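Local coordinates for protein cytochrome c' (Allochromatium vinosum, PDB 1BBH) that probably transfers electrons through a covalently bound high-spin heme c whose iron lacks a sixth ligand, though its exact function is not known, at residues Glu10-Gly15 against Val69-Lys74; Ala48-Gly53 against Glu90-Ala95; Glu82-Ile87 against Glu126-Lys131. One frame throughout, in Å; residues are numbered along the deposited sequence.

Contact 1 (Glu10-Gly15 against Val69-Lys74). With HEC (heme c), chain C.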
loop_
_atom_site.group_PDB
_atom_site.type_symbol
_atom_site.label_atom_id
_atom_site.label_comp_id
_atom_site.label_asym_id
_atom_site.label_seq_id
_atom_site.Cartn_x
_atom_site.Cartn_y
_atom_site.Cartn_z
ATOM N N GLU A 10 2.742 10.811 -7.310
ATOM C CA GLU A 10 2.575 9.427 -7.755
ATOM C C GLU A 10 2.504 8.527 -6.575
ATOM O O GLU A 10 1.692 7.612 -6.583
ATOM C CB GLU A 10 3.731 8.996 -8.627
ATOM C CG GLU A 10 3.675 9.826 -9.891
ATOM C CD GLU A 10 4.854 9.607 -10.783
ATOM O OE1 GLU A 10 5.967 9.896 -10.331
ATOM O OE2 GLU A 10 4.639 9.154 -11.911
ATOM N N THR A 11 3.297 8.701 -5.531
ATOM C CA THR A 11 3.235 7.790 -4.411
ATOM C C THR A 11 1.932 7.886 -3.635
ATOM O O THR A 11 1.366 6.877 -3.228
ATOM C CB THR A 11 4.429 8.077 -3.463
ATOM O OG1 THR A 11 5.594 7.927 -4.296
ATOM C CG2 THR A 11 4.525 7.157 -2.266
ATOM N N ARG A 12 1.362 9.072 -3.390
ATOM C CA ARG A 12 0.137 9.139 -2.560
ATOM C C ARG A 12 -0.955 8.508 -3.428
ATOM O O ARG A 12 -1.824 7.790 -2.942
ATOM C CB ARG A 12 -0.215 10.672 -2.176
ATOM C CG ARG A 12 -0.367 11.491 -3.451
ATOM C CD ARG A 12 -1.059 12.807 -3.401
ATOM N NE ARG A 12 -0.133 13.830 -3.120
ATOM C CZ ARG A 12 -0.193 15.103 -3.523
ATOM N NH1 ARG A 12 -1.063 15.717 -4.347
ATOM N NH2 ARG A 12 0.795 15.811 -3.017
ATOM N N GLN A 13 -0.917 8.709 -4.735
ATOM C CA GLN A 13 -1.927 8.144 -5.595
ATOM C C GLN A 13 -1.790 6.616 -5.546
ATOM O O GLN A 13 -2.799 5.942 -5.454
ATOM C CB GLN A 13 -1.739 8.666 -7.005
ATOM C CG GLN A 13 -2.216 10.142 -7.140
ATOM C CD GLN A 13 -1.913 10.752 -8.484
ATOM O OE1 GLN A 13 -1.146 10.192 -9.266
ATOM N NE2 GLN A 13 -2.382 11.915 -8.893
ATOM N N ALA A 14 -0.595 6.049 -5.499
ATOM C CA ALA A 14 -0.396 4.605 -5.386
ATOM C C ALA A 14 -1.012 4.112 -4.104
ATOM O O ALA A 14 -1.738 3.138 -4.066
ATOM C CB ALA A 14 1.105 4.344 -5.371
ATOM N N GLY A 15 -0.816 4.835 -3.001
ATOM C CA GLY A 15 -1.336 4.418 -1.708
ATOM C C GLY A 15 -2.840 4.384 -1.676
ATOM O O GLY A 15 -3.434 3.427 -1.169
ATOM N N VAL A 69 2.955 14.607 -14.639
ATOM C CA VAL A 69 2.150 14.156 -13.534
ATOM C C VAL A 69 1.026 15.151 -13.228
ATOM O O VAL A 69 1.213 16.370 -13.129
ATOM C CB VAL A 69 3.145 13.947 -12.382
ATOM C CG1 VAL A 69 2.430 13.552 -11.124
ATOM C CG2 VAL A 69 4.136 12.841 -12.760
ATOM N N LYS A 70 -0.181 14.591 -13.183
ATOM C CA LYS A 70 -1.370 15.344 -12.810
ATOM C C LYS A 70 -1.907 14.973 -11.418
ATOM O O LYS A 70 -2.013 13.775 -11.076
ATOM C CB LYS A 70 -2.477 15.106 -13.813
ATOM C CG LYS A 70 -2.179 15.674 -15.164
ATOM C CD LYS A 70 -3.481 15.594 -15.916
ATOM C CE LYS A 70 -3.224 15.886 -17.391
ATOM N NZ LYS A 70 -2.983 17.296 -17.665
ATOM N N THR A 71 -2.323 15.993 -10.654
ATOM C CA THR A 71 -2.857 15.893 -9.307
ATOM C C THR A 71 -4.345 16.139 -9.420
ATOM O O THR A 71 -4.756 17.019 -10.164
ATOM C CB THR A 71 -2.586 17.011 -8.248
ATOM O OG1 THR A 71 -1.677 18.057 -8.613
ATOM C CG2 THR A 71 -2.310 16.233 -7.063
ATOM N N ARG A 72 -5.142 15.554 -8.548
ATOM C CA ARG A 72 -6.522 15.944 -8.427
ATOM C C ARG A 72 -6.676 16.635 -7.077
ATOM O O ARG A 72 -7.815 16.813 -6.621
ATOM C CB ARG A 72 -7.431 14.702 -8.507
ATOM C CG ARG A 72 -7.341 14.117 -9.925
ATOM C CD ARG A 72 -8.674 13.665 -10.450
ATOM N NE ARG A 72 -9.184 12.573 -9.675
ATOM C CZ ARG A 72 -10.495 12.335 -9.579
ATOM N NH1 ARG A 72 -11.452 13.066 -10.155
ATOM N NH2 ARG A 72 -10.823 11.312 -8.839
ATOM N N VAL A 73 -5.636 16.966 -6.317
ATOM C CA VAL A 73 -5.905 17.605 -5.034
ATOM C C VAL A 73 -6.421 19.045 -5.279
ATOM O O VAL A 73 -6.049 19.700 -6.246
ATOM C CB VAL A 73 -4.606 17.561 -4.167
ATOM C CG1 VAL A 73 -3.485 18.499 -4.630
ATOM C CG2 VAL A 73 -5.065 17.841 -2.746
ATOM N N LYS A 74 -7.362 19.521 -4.464
ATOM C CA LYS A 74 -7.866 20.902 -4.583
ATOM C C LYS A 74 -6.927 21.803 -3.783
ATOM O O LYS A 74 -6.400 21.365 -2.756
ATOM C CB LYS A 74 -9.254 21.067 -3.979
ATOM C CG LYS A 74 -10.346 20.424 -4.790
ATOM C CD LYS A 74 -11.652 20.573 -4.018
ATOM C CE LYS A 74 -12.306 21.928 -4.211
ATOM N NZ LYS A 74 -13.636 21.937 -3.617
HETATM FE FE HEC C . -8.692 9.221 -1.511
HETATM C CHA HEC C . -7.312 10.112 -4.453
HETATM C CHB HEC C . -9.260 6.149 -2.681
HETATM C CHC HEC C . -9.283 8.088 1.671
HETATM C CHD HEC C . -7.861 12.263 -0.234
HETATM N NA HEC C . -8.347 8.305 -3.304
HETATM C C1A HEC C . -7.797 8.816 -4.393
HETATM C C2A HEC C . -7.796 7.869 -5.420
HETATM C C3A HEC C . -8.363 6.722 -4.874
HETATM C C4A HEC C . -8.680 7.038 -3.579
HETATM C CMA HEC C . -8.639 5.385 -5.570
HETATM C CAA HEC C . -7.304 8.029 -6.842
HETATM C CBA HEC C . -5.806 7.769 -6.945
HETATM C CGA HEC C . -5.295 7.839 -8.386
HETATM O O1A HEC C . -5.199 6.783 -8.999
HETATM O O2A HEC C . -4.981 8.905 -8.910
HETATM N NB HEC C . -9.136 7.397 -0.644
HETATM C C1B HEC C . -9.474 6.297 -1.319
HETATM C C2B HEC C . -10.057 5.327 -0.502
HETATM C C3B HEC C . -10.054 5.885 0.790
HETATM C C4B HEC C . -9.474 7.154 0.634
HETATM C CMB HEC C . -10.619 3.992 -0.984
HETATM C CAB HEC C . -10.422 5.333 2.037
HETATM C CBB HEC C . -10.138 3.928 2.432
HETATM N NC HEC C . -8.536 10.021 0.391
HETATM C C1C HEC C . -8.824 9.423 1.549
HETATM C C2C HEC C . -8.666 10.299 2.622
HETATM C C3C HEC C . -8.321 11.554 2.095
HETATM C C4C HEC C . -8.244 11.321 0.717
HETATM C CMC HEC C . -8.967 9.873 4.043
HETATM C CAC HEC C . -8.105 12.793 2.816
HETATM C CBC HEC C . -7.966 12.942 4.318
HETATM N ND HEC C . -7.747 10.902 -2.228
HETATM C C1D HEC C . -7.583 12.079 -1.581
HETATM C C2D HEC C . -7.047 13.042 -2.417
HETATM C C3D HEC C . -6.894 12.410 -3.628
HETATM C C4D HEC C . -7.325 11.097 -3.458
HETATM C CMD HEC C . -6.636 14.504 -2.124
HETATM C CAD HEC C . -6.248 12.993 -4.856
HETATM C CBD HEC C . -4.729 12.744 -4.770
HETATM C CGD HEC C . -3.943 13.314 -5.943
HETATM O O1D HEC C . -4.370 13.323 -7.093
HETATM O O2D HEC C . -2.847 13.769 -5.700
HETATM O O HOH W 1 -0.305 11.896 -12.197
#
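The heme propionate site of cytochrome c' is where Gln-13 and Arg-12 on helix 5-31 meet the extended loop residues Lys-70 and Val-73. Gln-13 does the bridging. Its side chain runs straight out beyond CG, and the amide nitrogen NE2 spends its two hydrogens on two acceptors: Lys-70 O of the loop at 2.9 Å and heme O1D at 3.0 Å. The first bond lies in the carbonyl plane of Lys-70 and close to the amide plane of Gln-13, bending somewhat at the hydrogen (150°); the second is almost straight at 175°. With both hydrogens committed, the amide is fixed in its rotation. A water molecule also donates to Lys-70 O, at 2.8 Å, and more weakly to Gln-13 OE1.

In this four-helix-bundle cytochrome the loop between helices 36-50 and 81-102 passes along the propionate edge of the heme, and it contributes backbone as well as side chains: Arg-72 N gives a 2.8 Å bond to heme O1D. That oxygen is therefore held from the helix and from the loop at once. Arg-12, like Gln-13 and Arg-72 a heme-binding residue, serves the other oxygen of the same carboxylate, its NH1 lying 3.0 Å from heme O2D with the acceptor at the guanidinium edge, although the position of O2D is less certain. A bend at chi3 (89°) brings the guanidinium to the loop, where Val-73 CG1 packs 3.7 Å from Arg-12 NH1. Arg-12 NH2 is bonded in turn to Leu-57 O, a second-shell tie that helps place the guanidinium. Farther out, Val-69 CG2 rests against the carboxylate end of Glu-10, 3.8 Å from OE2, the two side chains crossing at about a right angle.

Contact 2 (Ala48-Gly53 against Glu90-Ala95). With HEC (heme c), chain C.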
loop_
_atom_site.group_PDB
_atom_site.type_symbol
_atom_site.label_atom_id
_atom_site.label_comp_id
_atom_site.label_asym_id
_atom_site.label_seq_id
_atom_site.Cartn_x
_atom_site.Cartn_y
_atom_site.Cartn_z
ATOM N N ALA A 48 -2.827 -0.309 7.856
ATOM C CA ALA A 48 -1.402 0.023 7.718
ATOM C C ALA A 48 -1.164 1.264 6.823
ATOM O O ALA A 48 -0.348 2.153 7.144
ATOM C CB ALA A 48 -0.593 -1.158 7.120
ATOM N N ILE A 49 -1.943 1.439 5.745
ATOM C CA ILE A 49 -1.736 2.620 4.935
ATOM C C ILE A 49 -2.321 3.859 5.630
ATOM O O ILE A 49 -1.685 4.931 5.592
ATOM C CB ILE A 49 -2.337 2.386 3.572
ATOM C CG1 ILE A 49 -1.500 1.221 2.969
ATOM C CG2 ILE A 49 -2.292 3.664 2.699
ATOM C CD1 ILE A 49 -1.971 0.924 1.562
ATOM N N ALA A 50 -3.405 3.698 6.374
ATOM C CA ALA A 50 -3.957 4.832 7.104
ATOM C C ALA A 50 -2.978 5.291 8.182
ATOM O O ALA A 50 -2.924 6.485 8.496
ATOM C CB ALA A 50 -5.245 4.500 7.819
ATOM N N ASN A 51 -2.203 4.385 8.795
ATOM C CA ASN A 51 -1.184 4.808 9.754
ATOM C C ASN A 51 0.148 5.108 9.142
ATOM O O ASN A 51 1.077 5.340 9.902
ATOM C CB ASN A 51 -0.977 3.758 10.820
ATOM C CG ASN A 51 -2.213 3.690 11.731
ATOM O OD1 ASN A 51 -3.108 2.842 11.683
ATOM N ND2 ASN A 51 -2.308 4.578 12.678
ATOM N N SER A 52 0.310 5.210 7.829
ATOM C CA SER A 52 1.623 5.349 7.286
ATOM C C SER A 52 2.216 6.742 7.196
ATOM O O SER A 52 3.342 6.998 6.698
ATOM C CB SER A 52 1.649 4.723 5.897
ATOM O OG SER A 52 0.893 5.379 4.881
ATOM N N GLY A 53 1.405 7.736 7.564
ATOM C CA GLY A 53 1.929 9.091 7.511
ATOM C C GLY A 53 2.032 9.620 6.099
ATOM O O GLY A 53 2.990 10.192 5.625
ATOM N N GLU A 90 -10.157 10.839 11.969
ATOM C CA GLU A 90 -11.385 10.058 11.937
ATOM C C GLU A 90 -11.137 8.833 11.043
ATOM O O GLU A 90 -11.535 7.738 11.413
ATOM C CB GLU A 90 -12.548 10.850 11.350
ATOM C CG GLU A 90 -12.931 11.904 12.385
ATOM C CD GLU A 90 -13.939 12.983 12.027
ATOM O OE1 GLU A 90 -14.520 12.963 10.940
ATOM O OE2 GLU A 90 -14.136 13.860 12.871
ATOM N N PHE A 91 -10.423 8.999 9.919
ATOM C CA PHE A 91 -10.089 7.894 9.037
ATOM C C PHE A 91 -9.140 6.912 9.747
ATOM O O PHE A 91 -9.450 5.707 9.655
ATOM C CB PHE A 91 -9.492 8.467 7.736
ATOM C CG PHE A 91 -8.970 7.396 6.780
ATOM C CD1 PHE A 91 -9.791 6.366 6.374
ATOM C CD2 PHE A 91 -7.663 7.461 6.340
ATOM C CE1 PHE A 91 -9.277 5.398 5.526
ATOM C CE2 PHE A 91 -7.159 6.489 5.490
ATOM C CZ PHE A 91 -7.976 5.460 5.097
ATOM N N VAL A 92 -8.081 7.252 10.510
ATOM C CA VAL A 92 -7.295 6.174 11.098
ATOM C C VAL A 92 -8.116 5.519 12.194
ATOM O O VAL A 92 -7.982 4.308 12.397
ATOM C CB VAL A 92 -5.808 6.518 11.751
ATOM C CG1 VAL A 92 -5.235 7.643 10.940
ATOM C CG2 VAL A 92 -5.807 6.630 13.290
ATOM N N GLY A 93 -9.014 6.219 12.887
ATOM C CA GLY A 93 -9.822 5.534 13.879
ATOM C C GLY A 93 -10.776 4.526 13.210
ATOM O O GLY A 93 -10.907 3.394 13.669
ATOM N N ALA A 94 -11.405 4.861 12.105
ATOM C CA ALA A 94 -12.315 3.938 11.431
ATOM C C ALA A 94 -11.523 2.772 10.825
ATOM O O ALA A 94 -12.000 1.635 10.844
ATOM C CB ALA A 94 -13.048 4.606 10.285
ATOM N N ALA A 95 -10.325 3.035 10.303
ATOM C CA ALA A 95 -9.475 2.017 9.683
ATOM C C ALA A 95 -8.961 1.043 10.741
ATOM O O ALA A 95 -8.905 -0.186 10.539
ATOM C CB ALA A 95 -8.249 2.622 9.010
HETATM FE FE HEC C . -8.692 9.221 -1.511
HETATM C CHA HEC C . -7.312 10.112 -4.453
HETATM C CHB HEC C . -9.260 6.149 -2.681
HETATM C CHC HEC C . -9.283 8.088 1.671
HETATM C CHD HEC C . -7.861 12.263 -0.234
HETATM N NA HEC C . -8.347 8.305 -3.304
HETATM C C1A HEC C . -7.797 8.816 -4.393
HETATM C C2A HEC C . -7.796 7.869 -5.420
HETATM C C3A HEC C . -8.363 6.722 -4.874
HETATM C C4A HEC C . -8.680 7.038 -3.579
HETATM C CMA HEC C . -8.639 5.385 -5.570
HETATM C CAA HEC C . -7.304 8.029 -6.842
HETATM C CBA HEC C . -5.806 7.769 -6.945
HETATM C CGA HEC C . -5.295 7.839 -8.386
HETATM O O1A HEC C . -5.199 6.783 -8.999
HETATM O O2A HEC C . -4.981 8.905 -8.910
HETATM N NB HEC C . -9.136 7.397 -0.644
HETATM C C1B HEC C . -9.474 6.297 -1.319
HETATM C C2B HEC C . -10.057 5.327 -0.502
HETATM C C3B HEC C . -10.054 5.885 0.790
HETATM C C4B HEC C . -9.474 7.154 0.634
HETATM C CMB HEC C . -10.619 3.992 -0.984
HETATM C CAB HEC C . -10.422 5.333 2.037
HETATM C CBB HEC C . -10.138 3.928 2.432
HETATM N NC HEC C . -8.536 10.021 0.391
HETATM C C1C HEC C . -8.824 9.423 1.549
HETATM C C2C HEC C . -8.666 10.299 2.622
HETATM C C3C HEC C . -8.321 11.554 2.095
HETATM C C4C HEC C . -8.244 11.321 0.717
HETATM C CMC HEC C . -8.967 9.873 4.043
HETATM C CAC HEC C . -8.105 12.793 2.816
HETATM C CBC HEC C . -7.966 12.942 4.318
HETATM N ND HEC C . -7.747 10.902 -2.228
HETATM C C1D HEC C . -7.583 12.079 -1.581
HETATM C C2D HEC C . -7.047 13.042 -2.417
HETATM C C3D HEC C . -6.894 12.410 -3.628
HETATM C C4D HEC C . -7.325 11.097 -3.458
HETATM C CMD HEC C . -6.636 14.504 -2.124
HETATM C CAD HEC C . -6.248 12.993 -4.856
HETATM C CBD HEC C . -4.729 12.744 -4.770
HETATM C CGD HEC C . -3.943 13.314 -5.943
HETATM O O1D HEC C . -4.370 13.323 -7.093
HETATM O O2D HEC C . -2.847 13.769 -5.700
#
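The end of helix 36-50 comes close to helix 81-102 at Ala-50 and Val-92, whose CA atoms lie 5.4 Å apart, and the chain leaves helical geometry at Asn-51. So short a spacing suits a methyl group, and Ala-50 supplies it: its CB points at the other helix and meets Phe-91 CE2 at 3.6 Å and Ala-95 CB at 3.7 Å. Phe-91 and Ala-95 are one helical turn apart, and the methyl touches both. Val-92, the next residue along from Phe-91, sets its CG1 methyl 3.6 Å from the carbonyl oxygen Ala-50 O, while its CG2 lies near Asn-51 ND2.

Phe-91 links this packing to the heme. With CG anti to the backbone N (chi1 174°), the ring swings off the helix between Ala-50 and the porphyrin. Heme methyl CMC lies over one ring face, 3.6 Å from Phe-91 CD2, and Phe-91 CE1 reaches heme CBB at 3.5 Å. Met-19 of helix 5-31 and Val-117 and Ala-120 of helix 107-128 also touch the ring, which makes it part of the core of the four-helix bundle. Between the two segments only packing acts; the directed bond to helix 81-102 is the one from Asn-96 to Asn-51 OD1 alongside. Heme carbons CMC and CBB thus meet an aromatic ring backed by the Ala-50 methyl, an apolar surround.

Contact 3 (Glu82-Ile87 against Glu126-Lys131); sequences EDVGKI and EKYRAK. With HEC (heme c), chain C.
Tyr-128, Asp-83 and Lys-127 carry most of this contact, and they meet at a single carboxylate oxygen. Asp-83 OD2 accepts from Tyr-128 OH at 2.7 Å and from Lys-127 NZ at 2.8 Å, the second bond being a salt bridge. The donors arrive from different sides: the phenol uses the anti lone pair, turned away from OD1, whereas the ammonium comes in on the syn side, 26° out of the carboxylate plane. Asp-83 reaches them because its CG stands anti to the backbone N (chi1 -173°), and Lys-127, stretched out beyond CG, approaches from the opposite direction. The positive charge beside OD2 would be expected to help keep the aspartate ionised.

Tyr-128 buries the most area of all. Val-84 CG2 sits over one face of its ring in a CH-pi contact, 4.0 Å from the centroid, and Lys-127 CB lies against the opposite face. Ile-87 CD1 meets the ring at its edge, 3.8 Å from Tyr-128 CE2. Packed on both faces and bonded at the hydroxyl, the ring has little freedom to turn. Were this aspartate an alanine, the Lys-127 ammonium would probably lose its counter-charge and the tyrosine hydroxyl its acceptor here.

The contact ties the beginning of helix 81-102 to the end of helix 107-128, the helix that bears the axial ligand His-125. Ile-87 also touches Cys-124, a covalent heme anchor, and the loop ahead of helix 81-102 adds Phe-77 against Val-84 and Asn-80 against Tyr-128.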
loop_
_atom_site.group_PDB
_atom_site.type_symbol
_atom_site.label_atom_id
_atom_site.label_comp_id
_atom_site.label_asym_id
_atom_site.label_seq_id
_atom_site.Cartn_x
_atom_site.Cartn_y
_atom_site.Cartn_z
ATOM N N GLU A 82 -5.922 21.927 9.449
ATOM C CA GLU A 82 -6.502 21.467 10.698
ATOM C C GLU A 82 -7.716 20.621 10.344
ATOM O O GLU A 82 -7.921 19.575 10.932
ATOM C CB GLU A 82 -6.964 22.638 11.554
ATOM C CG GLU A 82 -5.800 23.485 11.992
ATOM C CD GLU A 82 -6.155 24.826 12.650
ATOM O OE1 GLU A 82 -7.329 25.229 12.639
ATOM O OE2 GLU A 82 -5.235 25.464 13.176
ATOM N N ASP A 83 -8.525 21.006 9.370
ATOM C CA ASP A 83 -9.705 20.272 8.983
ATOM C C ASP A 83 -9.299 18.925 8.338
ATOM O O ASP A 83 -9.859 17.886 8.657
ATOM C CB ASP A 83 -10.507 21.017 7.961
ATOM C CG ASP A 83 -11.817 20.283 7.732
ATOM O OD1 ASP A 83 -12.451 19.902 8.711
ATOM O OD2 ASP A 83 -12.190 20.070 6.593
ATOM N N VAL A 84 -8.301 18.982 7.466
ATOM C CA VAL A 84 -7.714 17.813 6.840
ATOM C C VAL A 84 -7.250 16.874 7.969
ATOM O O VAL A 84 -7.622 15.694 7.977
ATOM C CB VAL A 84 -6.502 18.247 5.923
ATOM C CG1 VAL A 84 -5.787 16.968 5.435
ATOM C CG2 VAL A 84 -6.978 19.040 4.692
ATOM N N GLY A 85 -6.476 17.379 8.941
ATOM C CA GLY A 85 -5.958 16.664 10.088
ATOM C C GLY A 85 -7.060 15.984 10.872
ATOM O O GLY A 85 -6.905 14.841 11.329
ATOM N N LYS A 86 -8.215 16.639 11.022
ATOM C CA LYS A 86 -9.288 16.026 11.779
ATOM C C LYS A 86 -9.916 14.881 10.952
ATOM O O LYS A 86 -10.082 13.795 11.501
ATOM C CB LYS A 86 -10.306 17.132 12.133
ATOM C CG LYS A 86 -11.527 16.597 12.895
ATOM C CD LYS A 86 -12.487 17.709 13.234
ATOM C CE LYS A 86 -13.520 17.818 12.130
ATOM N NZ LYS A 86 -14.426 16.680 12.148
ATOM N N ILE A 87 -10.228 15.046 9.647
ATOM C CA ILE A 87 -10.804 13.988 8.818
ATOM C C ILE A 87 -9.805 12.823 8.790
ATOM O O ILE A 87 -10.206 11.655 8.855
ATOM C CB ILE A 87 -11.056 14.491 7.374
ATOM C CG1 ILE A 87 -12.053 15.665 7.345
ATOM C CG2 ILE A 87 -11.578 13.307 6.540
ATOM C CD1 ILE A 87 -12.326 16.315 5.957
ATOM N N GLU A 126 -14.986 14.548 -1.014
ATOM C CA GLU A 126 -16.006 15.565 -1.212
ATOM C C GLU A 126 -15.445 16.973 -1.066
ATOM O O GLU A 126 -15.707 17.857 -1.892
ATOM C CB GLU A 126 -17.125 15.381 -0.199
ATOM C CG GLU A 126 -18.273 14.636 -0.849
ATOM C CD GLU A 126 -19.480 14.404 0.050
ATOM O OE1 GLU A 126 -19.502 14.895 1.184
ATOM O OE2 GLU A 126 -20.399 13.713 -0.387
ATOM N N LYS A 127 -14.702 17.177 0.001
ATOM C CA LYS A 127 -14.170 18.497 0.223
ATOM C C LYS A 127 -12.897 18.804 -0.521
ATOM O O LYS A 127 -12.688 19.900 -1.019
ATOM C CB LYS A 127 -13.885 18.719 1.683
ATOM C CG LYS A 127 -15.044 18.620 2.650
ATOM C CD LYS A 127 -14.462 19.107 3.977
ATOM C CE LYS A 127 -15.475 19.147 5.128
ATOM N NZ LYS A 127 -14.990 19.869 6.301
ATOM N N TYR A 128 -12.014 17.828 -0.700
ATOM C CA TYR A 128 -10.645 18.103 -1.139
ATOM C C TYR A 128 -10.150 17.431 -2.398
ATOM O O TYR A 128 -8.937 17.554 -2.689
ATOM C CB TYR A 128 -9.684 17.735 -0.003
ATOM C CG TYR A 128 -9.947 18.534 1.244
ATOM C CD1 TYR A 128 -9.794 19.914 1.158
ATOM C CD2 TYR A 128 -10.358 17.913 2.410
ATOM C CE1 TYR A 128 -10.068 20.683 2.276
ATOM C CE2 TYR A 128 -10.645 18.671 3.529
ATOM C CZ TYR A 128 -10.486 20.054 3.434
ATOM O OH TYR A 128 -10.739 20.854 4.518
ATOM N N ARG A 129 -10.988 16.717 -3.153
ATOM C CA ARG A 129 -10.452 16.135 -4.358
ATOM C C ARG A 129 -11.309 16.697 -5.455
ATOM O O ARG A 129 -12.539 16.726 -5.352
ATOM C CB ARG A 129 -10.538 14.610 -4.295
ATOM C CG ARG A 129 -9.908 14.020 -5.520
ATOM C CD ARG A 129 -10.970 13.047 -5.985
ATOM N NE ARG A 129 -10.770 11.701 -5.591
ATOM C CZ ARG A 129 -11.646 10.696 -5.708
ATOM N NH1 ARG A 129 -12.959 10.727 -5.902
ATOM N NH2 ARG A 129 -11.169 9.517 -5.445
ATOM N N ALA A 130 -10.629 17.139 -6.488
ATOM C CA ALA A 130 -11.300 17.821 -7.579
ATOM C C ALA A 130 -12.054 16.928 -8.556
ATOM O O ALA A 130 -11.663 15.780 -8.786
ATOM C CB ALA A 130 -10.268 18.649 -8.358
ATOM N N LYS A 131 -13.070 17.618 -9.094
ATOM C CA LYS A 131 -14.065 17.256 -10.099
ATOM C C LYS A 131 -14.974 16.034 -9.915
ATOM O O LYS A 131 -15.026 15.069 -10.669
ATOM C CB LYS A 131 -13.328 17.206 -11.495
ATOM C CG LYS A 131 -12.304 16.139 -11.858
ATOM C CD LYS A 131 -11.226 16.663 -12.831
ATOM C CE LYS A 131 -9.969 15.764 -12.979
ATOM N NZ LYS A 131 -10.214 14.414 -13.502
ATOM O OXT LYS A 131 -15.811 16.099 -8.987
HETATM FE FE HEC C . -8.692 9.221 -1.511
HETATM C CHA HEC C . -7.312 10.112 -4.453
HETATM C CHB HEC C . -9.260 6.149 -2.681
HETATM C CHC HEC C . -9.283 8.088 1.671
HETATM C CHD HEC C . -7.861 12.263 -0.234
HETATM N NA HEC C . -8.347 8.305 -3.304
HETATM C C1A HEC C . -7.797 8.816 -4.393
HETATM C C2A HEC C . -7.796 7.869 -5.420
HETATM C C3A HEC C . -8.363 6.722 -4.874
HETATM C C4A HEC C . -8.680 7.038 -3.579
HETATM C CMA HEC C . -8.639 5.385 -5.570
HETATM C CAA HEC C . -7.304 8.029 -6.842
HETATM C CBA HEC C . -5.806 7.769 -6.945
HETATM C CGA HEC C . -5.295 7.839 -8.386
HETATM O O1A HEC C . -5.199 6.783 -8.999
HETATM O O2A HEC C . -4.981 8.905 -8.910
HETATM N NB HEC C . -9.136 7.397 -0.644
HETATM C C1B HEC C . -9.474 6.297 -1.319
HETATM C C2B HEC C . -10.057 5.327 -0.502
HETATM C C3B HEC C . -10.054 5.885 0.790
HETATM C C4B HEC C . -9.474 7.154 0.634
HETATM C CMB HEC C . -10.619 3.992 -0.984
HETATM C CAB HEC C . -10.422 5.333 2.037
HETATM C CBB HEC C . -10.138 3.928 2.432
HETATM N NC HEC C . -8.536 10.021 0.391
HETATM C C1C HEC C . -8.824 9.423 1.549
HETATM C C2C HEC C . -8.666 10.299 2.622
HETATM C C3C HEC C . -8.321 11.554 2.095
HETATM C C4C HEC C . -8.244 11.321 0.717
HETATM C CMC HEC C . -8.967 9.873 4.043
HETATM C CAC HEC C . -8.105 12.793 2.816
HETATM C CBC HEC C . -7.966 12.942 4.318
HETATM N ND HEC C . -7.747 10.902 -2.228
HETATM C C1D HEC C . -7.583 12.079 -1.581
HETATM C C2D HEC C . -7.047 13.042 -2.417
HETATM C C3D HEC C . -6.894 12.410 -3.628
HETATM C C4D HEC C . -7.325 11.097 -3.458
HETATM C CMD HEC C . -6.636 14.504 -2.124
HETATM C CAD HEC C . -6.248 12.993 -4.856
HETATM C CBD HEC C . -4.729 12.744 -4.770
HETATM C CGD HEC C . -3.943 13.314 -5.943
HETATM O O1D HEC C . -4.370 13.323 -7.093
HETATM O O2D HEC C . -2.847 13.769 -5.700
#

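The three contacts lie around one heme. Contact 1 holds a propionate, contact 2 lays Phe-91 against the heme CMC and CBB carbons, and contact 3 lies by the covalent anchor, the side chains of Ile-87 and Cys-124 about 4 Å apart; the following Arg-129 sets NH2 3.6 Å from heme C1A. Contacts 1 and 3, centres about 14 Å apart, are joined directly: Arg-72 O and Ala-130 N lie 2.8 Å apart, a probable hydrogen bond, and Lys-74 N and Tyr-128 O, 3.1 Å apart, probably bond likewise. Contacts 1 and 2 touch by packing, Gly-15 O 4.0 Å from Ile-49 CD1, and both reach the second subunit. Contacts 2 and 3 share helix 81-102.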